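Local coordinates for protein putative transcriptional regulator, sugar-binding family (Arthrobacter aurescens, PDB 3NZE) that probably regulates transcription as a SorC-family protein, binding DNA and carbohydrate, its putative sugar-binding domain being the part present here, at residues F156-V161 / R226-S231; Y20-H25 / T249-D254; R73-K78 / R107-A112. All coordinates share one frame; numbering follows the deposited sequence.

In the fold
Contacts 1 and 2 are parallel strand pairings in the same mixed beta-sheet, their centres about 11 Å apart. Strand 225-230 of contact 1 neighbours strand 250-254 of contact 2, which gives the strand order 153-160, 225-230, 250-254, 23-27. Along the chain, contact 2 closes a long loop, bringing a strand near the N-terminus beside one near the C-terminus, so the two ends of the domain share one sheet. Contact 3 closes first inside that loop and contact 1 follows it. Contact 3 lies outside those strand pairs, where the loop after helix 66-73 meets helix 99-113, with its centre about 19 Å from that of contact 1 and 22 Å from that of contact 2.

Contact 1 of 3, residues F156-V161 / R226-S231; sequences FGVGSV and RICVVS
Phe-156 and Cys-228 form a parallel beta bridge between strands 153-160 and 225-230, inner strands of the mixed sheet in this putative sugar-binding domain. Phe-156 N donates to Ile-227 O at 2.9 Å, and Phe-156 O accepts from Val-229 N at the same length, so one residue is gripped from both neighbours of its bridge partner. The Phe-156 ring carries most of the side-chain contact. Its chi1 of 52° sets CG between the backbone N and the carbonyl carbon, and the ring extends beside strand 225-230: CE1 reaches Cys-228 CB at 3.6 Å, while Arg-226 CB meets CE2 at the ring edge. Ile-227 O lies over one face, displaced toward the rim. The Cys-228 sulfur approaches the ring obliquely, 4.9 Å from SG to the Phe-156 centroid and 60° off the normal. Arg-226 directs its bent chain away, its guanidinium bonded to the carbonyls of Val-223, Gly-246 and Leu-247. Beyond Gly-157 the direct ladder gives way to a water that accepts from Val-158 N and donates to Val-229 O. On the Cys-228 side, Val-158 CG2 touches both Cys-228 SG at 3.5 Å and Val-230 CG2 at 3.8 Å.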
# COMPACT_ATOMS: atom_id res chain seq x y z
N PHE A 156 1.34 -0.35 3.40
CA PHE A 156 0.86 -0.42 2.02
C PHE A 156 1.95 -0.22 0.98
O PHE A 156 2.96 0.44 1.23
CB PHE A 156 -0.24 0.61 1.76
CG PHE A 156 0.12 2.03 2.17
CD1 PHE A 156 0.78 2.88 1.29
CD2 PHE A 156 -0.22 2.50 3.42
CE1 PHE A 156 1.10 4.18 1.66
CE2 PHE A 156 0.08 3.81 3.80
CZ PHE A 156 0.75 4.65 2.92
N GLY A 157 1.72 -0.79 -0.20
CA GLY A 157 2.51 -0.47 -1.37
C GLY A 157 1.80 0.60 -2.19
O GLY A 157 0.82 1.21 -1.75
N VAL A 158 2.29 0.84 -3.40
CA VAL A 158 1.73 1.88 -4.26
C VAL A 158 1.54 1.34 -5.67
O VAL A 158 2.48 0.78 -6.25
CB VAL A 158 2.66 3.11 -4.33
CG1 VAL A 158 2.05 4.21 -5.20
CG2 VAL A 158 2.92 3.66 -2.93
N GLY A 159 0.34 1.51 -6.21
CA GLY A 159 0.09 1.20 -7.61
C GLY A 159 0.52 2.38 -8.45
O GLY A 159 0.53 3.52 -7.98
N SER A 160 0.88 2.12 -9.71
CA SER A 160 1.38 3.18 -10.58
C SER A 160 0.82 3.03 -11.98
O SER A 160 0.79 1.93 -12.54
CB SER A 160 2.91 3.16 -10.61
OG SER A 160 3.43 4.37 -11.15
N VAL A 161 0.37 4.14 -12.54
CA VAL A 161 -0.09 4.18 -13.92
C VAL A 161 1.05 4.77 -14.75
O VAL A 161 1.52 5.88 -14.47
CB VAL A 161 -1.33 5.08 -14.08
CG1 VAL A 161 -1.92 4.93 -15.47
CG2 VAL A 161 -2.37 4.74 -13.01
N ARG A 226 2.26 5.51 8.87
CA ARG A 226 1.87 4.95 7.58
C ARG A 226 3.13 4.49 6.86
O ARG A 226 3.97 5.31 6.47
CB ARG A 226 1.12 5.98 6.73
CG ARG A 226 -0.29 6.26 7.21
CD ARG A 226 -0.37 7.54 7.99
NE ARG A 226 0.03 8.70 7.18
CZ ARG A 226 0.15 9.93 7.67
NH1 ARG A 226 0.54 10.92 6.87
NH2 ARG A 226 -0.12 10.16 8.94
N ILE A 227 3.28 3.19 6.72
CA ILE A 227 4.52 2.61 6.19
C ILE A 227 4.28 2.26 4.74
O ILE A 227 3.44 1.41 4.43
CB ILE A 227 4.96 1.34 6.95
CG1 ILE A 227 5.28 1.66 8.42
CG2 ILE A 227 6.22 0.76 6.34
CD1 ILE A 227 4.08 1.78 9.31
N CYS A 228 5.01 2.94 3.87
CA CYS A 228 4.84 2.82 2.43
C CYS A 228 6.04 2.09 1.84
O CYS A 228 7.19 2.48 2.07
CB CYS A 228 4.73 4.24 1.84
SG CYS A 228 4.55 4.27 0.05
N VAL A 229 5.78 1.02 1.09
CA VAL A 229 6.86 0.18 0.59
C VAL A 229 6.80 0.15 -0.92
O VAL A 229 5.78 -0.22 -1.48
CB VAL A 229 6.76 -1.26 1.10
CG1 VAL A 229 7.95 -2.07 0.60
CG2 VAL A 229 6.66 -1.29 2.64
N VAL A 230 7.89 0.53 -1.57
CA VAL A 230 7.92 0.63 -3.02
C VAL A 230 9.15 -0.04 -3.63
O VAL A 230 10.25 0.13 -3.14
CB VAL A 230 7.92 2.11 -3.43
CG1 VAL A 230 8.33 2.27 -4.88
CG2 VAL A 230 6.55 2.71 -3.17
N SER A 231 8.95 -0.78 -4.72
CA SER A 231 10.08 -1.35 -5.46
C SER A 231 9.86 -1.27 -6.97
O SER A 231 8.77 -1.59 -7.46
CB SER A 231 10.33 -2.79 -5.03
OG SER A 231 11.50 -3.30 -5.67
O HOH W 1 4.58 -0.87 -3.83

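Contact 2 of 3, residues Y20-H25 / T249-D254; sequences YGVDVH and TDLILD
Asp-23, Val-24 and His-25 pair with Asp-250, Leu-251 and Ile-252 as parallel strands, their axes 4.6 Å apart at closest and 20° from exact alignment. Four backbone bonds form the ladder: Asp-23 N to Thr-249 O, Leu-251 N to Asp-23 O, His-25 N to Leu-251 O, and the longest, Leu-253 N to His-25 O at 3.2 Å. On the face bearing Val-24 and Leu-251, Val-24 CG2 stands anti to the backbone N and reaches Leu-253 CD2 at 3.8 Å, the two side chains crossing obliquely. The face bearing Asp-23, Asp-250, His-25 and Ile-252 is polar at its Asp-23 end. Asp-23 OD2 and Asp-250 OD1 stay 4.5 Å apart, and a water within hydrogen-bonding distance of both would probably ease their repulsion, though it has more acceptors in reach than protons. Asp-250 OD2 accepts from Thr-249 OG1 at 2.7 Å and forms a salt bridge with Arg-225. An alanine at Asp-250 would probably leave Arg-225 without this counter-charge and Thr-249 OG1 without its acceptor. A further water lies in the His-25 ring plane, 2.7 Å from ND1, and donates to Leu-251 O. Strand 225-230 flanks strand 250-254 on the edge remote from Asp-23; helix 236-244 covers Val-22, Leu-251 and Leu-253 through Leu-239 and Leu-243, while helix 35-50 meets His-25 and Ile-252 through Gln-45.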
# COMPACT_ATOMS: atom_id res chain seq x y z
N TYR A 20 10.85 15.45 0.84
CA TYR A 20 9.50 14.90 0.92
C TYR A 20 8.94 14.81 2.34
O TYR A 20 7.77 14.49 2.51
CB TYR A 20 9.41 13.54 0.23
CG TYR A 20 9.61 13.65 -1.27
CD1 TYR A 20 8.56 14.03 -2.10
CD2 TYR A 20 10.85 13.41 -1.84
CE1 TYR A 20 8.74 14.15 -3.47
CE2 TYR A 20 11.04 13.52 -3.21
CZ TYR A 20 9.98 13.90 -4.02
OH TYR A 20 10.16 14.02 -5.38
N GLY A 21 9.76 15.10 3.34
CA GLY A 21 9.28 15.15 4.71
C GLY A 21 8.72 13.83 5.23
O GLY A 21 7.72 13.81 5.94
N VAL A 22 9.37 12.73 4.85
CA VAL A 22 9.06 11.42 5.40
C VAL A 22 10.34 10.79 5.91
O VAL A 22 11.43 11.14 5.45
CB VAL A 22 8.46 10.46 4.35
CG1 VAL A 22 7.10 10.95 3.92
CG2 VAL A 22 9.41 10.31 3.17
N ASP A 23 10.22 9.88 6.88
CA ASP A 23 11.37 9.09 7.26
C ASP A 23 11.56 8.04 6.17
O ASP A 23 10.59 7.60 5.56
CB ASP A 23 11.19 8.48 8.66
CG ASP A 23 11.45 9.51 9.77
OD1 ASP A 23 12.63 9.82 10.01
OD2 ASP A 23 10.49 10.02 10.39
N VAL A 24 12.81 7.68 5.90
CA VAL A 24 13.08 6.83 4.74
C VAL A 24 14.24 5.87 4.94
O VAL A 24 15.24 6.21 5.59
CB VAL A 24 13.32 7.70 3.48
CG1 VAL A 24 14.43 8.68 3.73
CG2 VAL A 24 13.61 6.83 2.25
N HIS A 25 14.09 4.67 4.38
CA HIS A 25 15.15 3.68 4.30
C HIS A 25 15.36 3.33 2.83
O HIS A 25 14.44 2.84 2.17
CB HIS A 25 14.77 2.41 5.07
CG HIS A 25 14.82 2.57 6.56
ND1 HIS A 25 13.75 3.02 7.30
CD2 HIS A 25 15.83 2.36 7.44
CE1 HIS A 25 14.09 3.07 8.57
NE2 HIS A 25 15.34 2.67 8.69
N THR A 249 4.29 8.18 6.32
CA THR A 249 5.19 8.77 7.31
C THR A 249 6.57 8.12 7.22
O THR A 249 7.59 8.73 7.55
CB THR A 249 4.65 8.63 8.76
OG1 THR A 249 4.41 7.24 9.04
CG2 THR A 249 3.36 9.40 8.94
N ASP A 250 6.60 6.86 6.78
CA ASP A 250 7.82 6.07 6.68
C ASP A 250 7.85 5.40 5.32
O ASP A 250 6.87 4.81 4.88
CB ASP A 250 7.86 5.00 7.77
CG ASP A 250 7.80 5.59 9.17
OD1 ASP A 250 8.86 5.83 9.78
OD2 ASP A 250 6.68 5.83 9.66
N LEU A 251 8.97 5.52 4.63
CA LEU A 251 9.07 5.01 3.27
C LEU A 251 10.25 4.06 3.15
O LEU A 251 11.34 4.37 3.62
CB LEU A 251 9.25 6.19 2.31
CG LEU A 251 9.56 5.91 0.84
CD1 LEU A 251 8.34 5.25 0.17
CD2 LEU A 251 9.93 7.20 0.12
N ILE A 252 10.03 2.90 2.54
CA ILE A 252 11.11 1.97 2.22
C ILE A 252 11.10 1.73 0.72
O ILE A 252 10.07 1.38 0.15
CB ILE A 252 10.95 0.63 2.96
CG1 ILE A 252 10.89 0.85 4.47
CG2 ILE A 252 12.12 -0.32 2.62
CD1 ILE A 252 9.50 0.92 5.01
N LEU A 253 12.24 1.95 0.06
CA LEU A 253 12.30 1.80 -1.40
C LEU A 253 13.69 1.44 -1.86
O LEU A 253 14.67 1.64 -1.13
CB LEU A 253 11.81 3.07 -2.11
CG LEU A 253 12.77 4.26 -2.27
CD1 LEU A 253 12.13 5.33 -3.15
CD2 LEU A 253 13.18 4.86 -0.93
N ASP A 254 13.80 0.91 -3.08
CA ASP A 254 15.09 0.47 -3.58
C ASP A 254 15.90 1.66 -4.08
O ASP A 254 15.34 2.70 -4.43
CB ASP A 254 14.91 -0.54 -4.72
CG ASP A 254 14.20 0.06 -5.91
OD1 ASP A 254 12.97 0.29 -5.81
OD2 ASP A 254 14.87 0.31 -6.94
O HOH W 2 8.09 8.61 10.87
O HOH W 3 7.63 11.14 9.09
O HOH W 4 11.29 3.98 6.68

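Contact 3 of 3, residues R73-K78 / R107-A112; sequences RHLTRK and RRFGSA
Arg-108 meets Arg-73 through guanidinium groups that overlap with their planes 38° apart. Its CZ stands 3.7 Å above the centre of the Arg-73 guanidinium plane, and its NH2 comes 3.2 Å from Arg-73 NH1. Both nitrogens are donors, so this is a close approach of like charges and not a hydrogen bond; Arg-73 was also modelled in two conformers, which leaves its exact pose less certain. The Arg-108 chain runs extended from CG to NE, and its NH1 is held by a hydrogen bond to Ser-72 OG at the end of helix 66-73, which would help fix the group despite the nearby charge.

Phe-109 comes next, turning one ring face to Leu-75. This is a CH-pi contact: Leu-75 CD1 sits over the ring centre, 3.6 Å from the Phe-109 centroid and 11° off the normal. Leu-75 chi2 of 180° carries CD1 to that position, and the two side chains cross at about a right angle. The contact thus joins helix 99-113 to the irregular segment that leaves helix 66-73 toward strand 84-87, with Leu-68 and Ser-72 of helix 66-73 also touching Phe-109.

At Ala-112 the methyl group packs on the same leucine, its CB 3.8 Å from Leu-75 CB. The carbonyl of Ala-112 receives Lys-78 N at 2.8 Å in a nearly straight bond. Arg-77 CA adds a CA-H...O contact to the same oxygen, Ala-112 O, at 3.4 Å. The Lys-78 side chain passes Tyr-113, and its NZ bonds to the carbonyls of Gly-51 and Val-54.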
# COMPACT_ATOMS: atom_id res chain seq x y z
N ARG A 73 6.23 -12.21 3.92
CA ARG A 73 7.11 -13.37 3.97
C ARG A 73 8.38 -13.12 4.79
O ARG A 73 9.06 -14.07 5.17
CB ARG A 73 7.48 -13.82 2.56
CG ARG A 73 6.32 -14.40 1.79
CD ARG A 73 6.77 -14.96 0.46
NE ARG A 73 5.63 -15.33 -0.38
CZ ARG A 73 4.99 -16.49 -0.32
NH1 ARG A 73 3.96 -16.73 -1.12
NH2 ARG A 73 5.39 -17.43 0.54
N HIS A 74 8.68 -11.86 5.07
CA HIS A 74 9.93 -11.53 5.77
C HIS A 74 9.77 -11.05 7.21
O HIS A 74 10.75 -10.67 7.87
CB HIS A 74 10.74 -10.51 4.95
CG HIS A 74 11.16 -11.02 3.61
ND1 HIS A 74 12.20 -11.90 3.44
CD2 HIS A 74 10.67 -10.78 2.37
CE1 HIS A 74 12.34 -12.19 2.16
NE2 HIS A 74 11.42 -11.51 1.49
N LEU A 75 8.54 -11.07 7.70
CA LEU A 75 8.27 -10.64 9.07
C LEU A 75 9.03 -11.46 10.10
O LEU A 75 9.16 -12.68 9.97
CB LEU A 75 6.77 -10.72 9.34
CG LEU A 75 5.88 -9.83 8.46
CD1 LEU A 75 4.41 -10.01 8.84
CD2 LEU A 75 6.28 -8.37 8.61
N THR A 76 9.56 -10.79 11.12
CA THR A 76 10.23 -11.46 12.23
C THR A 76 9.22 -11.71 13.34
O THR A 76 8.49 -10.79 13.73
CB THR A 76 11.38 -10.61 12.80
OG1 THR A 76 12.40 -10.47 11.81
CG2 THR A 76 11.97 -11.27 14.04
N ARG A 77 9.17 -12.93 13.86
CA ARG A 77 8.23 -13.24 14.92
C ARG A 77 8.45 -12.30 16.10
O ARG A 77 9.58 -12.10 16.54
CB ARG A 77 8.35 -14.69 15.36
CG ARG A 77 7.19 -15.17 16.21
CD ARG A 77 7.30 -16.65 16.53
NE ARG A 77 6.09 -17.19 17.13
CZ ARG A 77 5.84 -17.20 18.44
NH1 ARG A 77 4.71 -17.72 18.89
NH2 ARG A 77 6.73 -16.69 19.28
N LYS A 78 7.36 -11.74 16.61
CA LYS A 78 7.41 -10.83 17.73
C LYS A 78 6.04 -10.84 18.38
O LYS A 78 5.12 -10.18 17.91
CB LYS A 78 7.74 -9.41 17.26
CG LYS A 78 7.66 -8.37 18.37
CD LYS A 78 7.70 -6.95 17.82
CE LYS A 78 7.20 -5.95 18.86
NZ LYS A 78 7.43 -4.55 18.44
N ARG A 107 -2.78 -13.99 7.24
CA ARG A 107 -2.31 -15.06 8.14
C ARG A 107 -0.85 -14.91 8.58
O ARG A 107 -0.53 -15.08 9.75
CB ARG A 107 -2.54 -16.44 7.49
CG ARG A 107 -4.00 -16.81 7.35
CD ARG A 107 -4.18 -18.19 6.69
NE ARG A 107 -5.60 -18.42 6.38
CZ ARG A 107 -6.38 -19.27 7.03
NH1 ARG A 107 -7.66 -19.41 6.68
NH2 ARG A 107 -5.89 -20.00 8.03
N ARG A 108 0.03 -14.58 7.64
CA ARG A 108 1.44 -14.33 7.96
C ARG A 108 1.60 -13.20 8.98
O ARG A 108 2.44 -13.28 9.89
CB ARG A 108 2.24 -14.04 6.69
CG ARG A 108 2.52 -15.31 5.86
CD ARG A 108 3.16 -14.99 4.52
NE ARG A 108 2.91 -16.06 3.56
CZ ARG A 108 2.42 -15.87 2.34
NH1 ARG A 108 2.15 -14.65 1.90
NH2 ARG A 108 2.22 -16.90 1.54
N PHE A 109 0.81 -12.14 8.82
CA PHE A 109 0.87 -11.02 9.76
C PHE A 109 0.35 -11.46 11.12
O PHE A 109 0.97 -11.21 12.14
CB PHE A 109 0.09 -9.80 9.24
CG PHE A 109 0.92 -8.84 8.44
CD1 PHE A 109 1.04 -8.98 7.07
CD2 PHE A 109 1.59 -7.79 9.06
CE1 PHE A 109 1.80 -8.10 6.32
CE2 PHE A 109 2.35 -6.90 8.32
CZ PHE A 109 2.45 -7.05 6.95
N GLY A 110 -0.79 -12.14 11.12
CA GLY A 110 -1.36 -12.64 12.36
C GLY A 110 -0.42 -13.56 13.10
O GLY A 110 -0.30 -13.48 14.32
N SER A 111 0.24 -14.45 12.36
CA SER A 111 1.13 -15.44 12.96
C SER A 111 2.41 -14.79 13.51
O SER A 111 2.91 -15.18 14.57
CB SER A 111 1.50 -16.52 11.95
OG SER A 111 0.41 -17.37 11.68
N ALA A 112 2.93 -13.81 12.79
CA ALA A 112 4.17 -13.17 13.22
C ALA A 112 3.99 -12.44 14.54
O ALA A 112 4.92 -12.40 15.36
CB ALA A 112 4.68 -12.21 12.16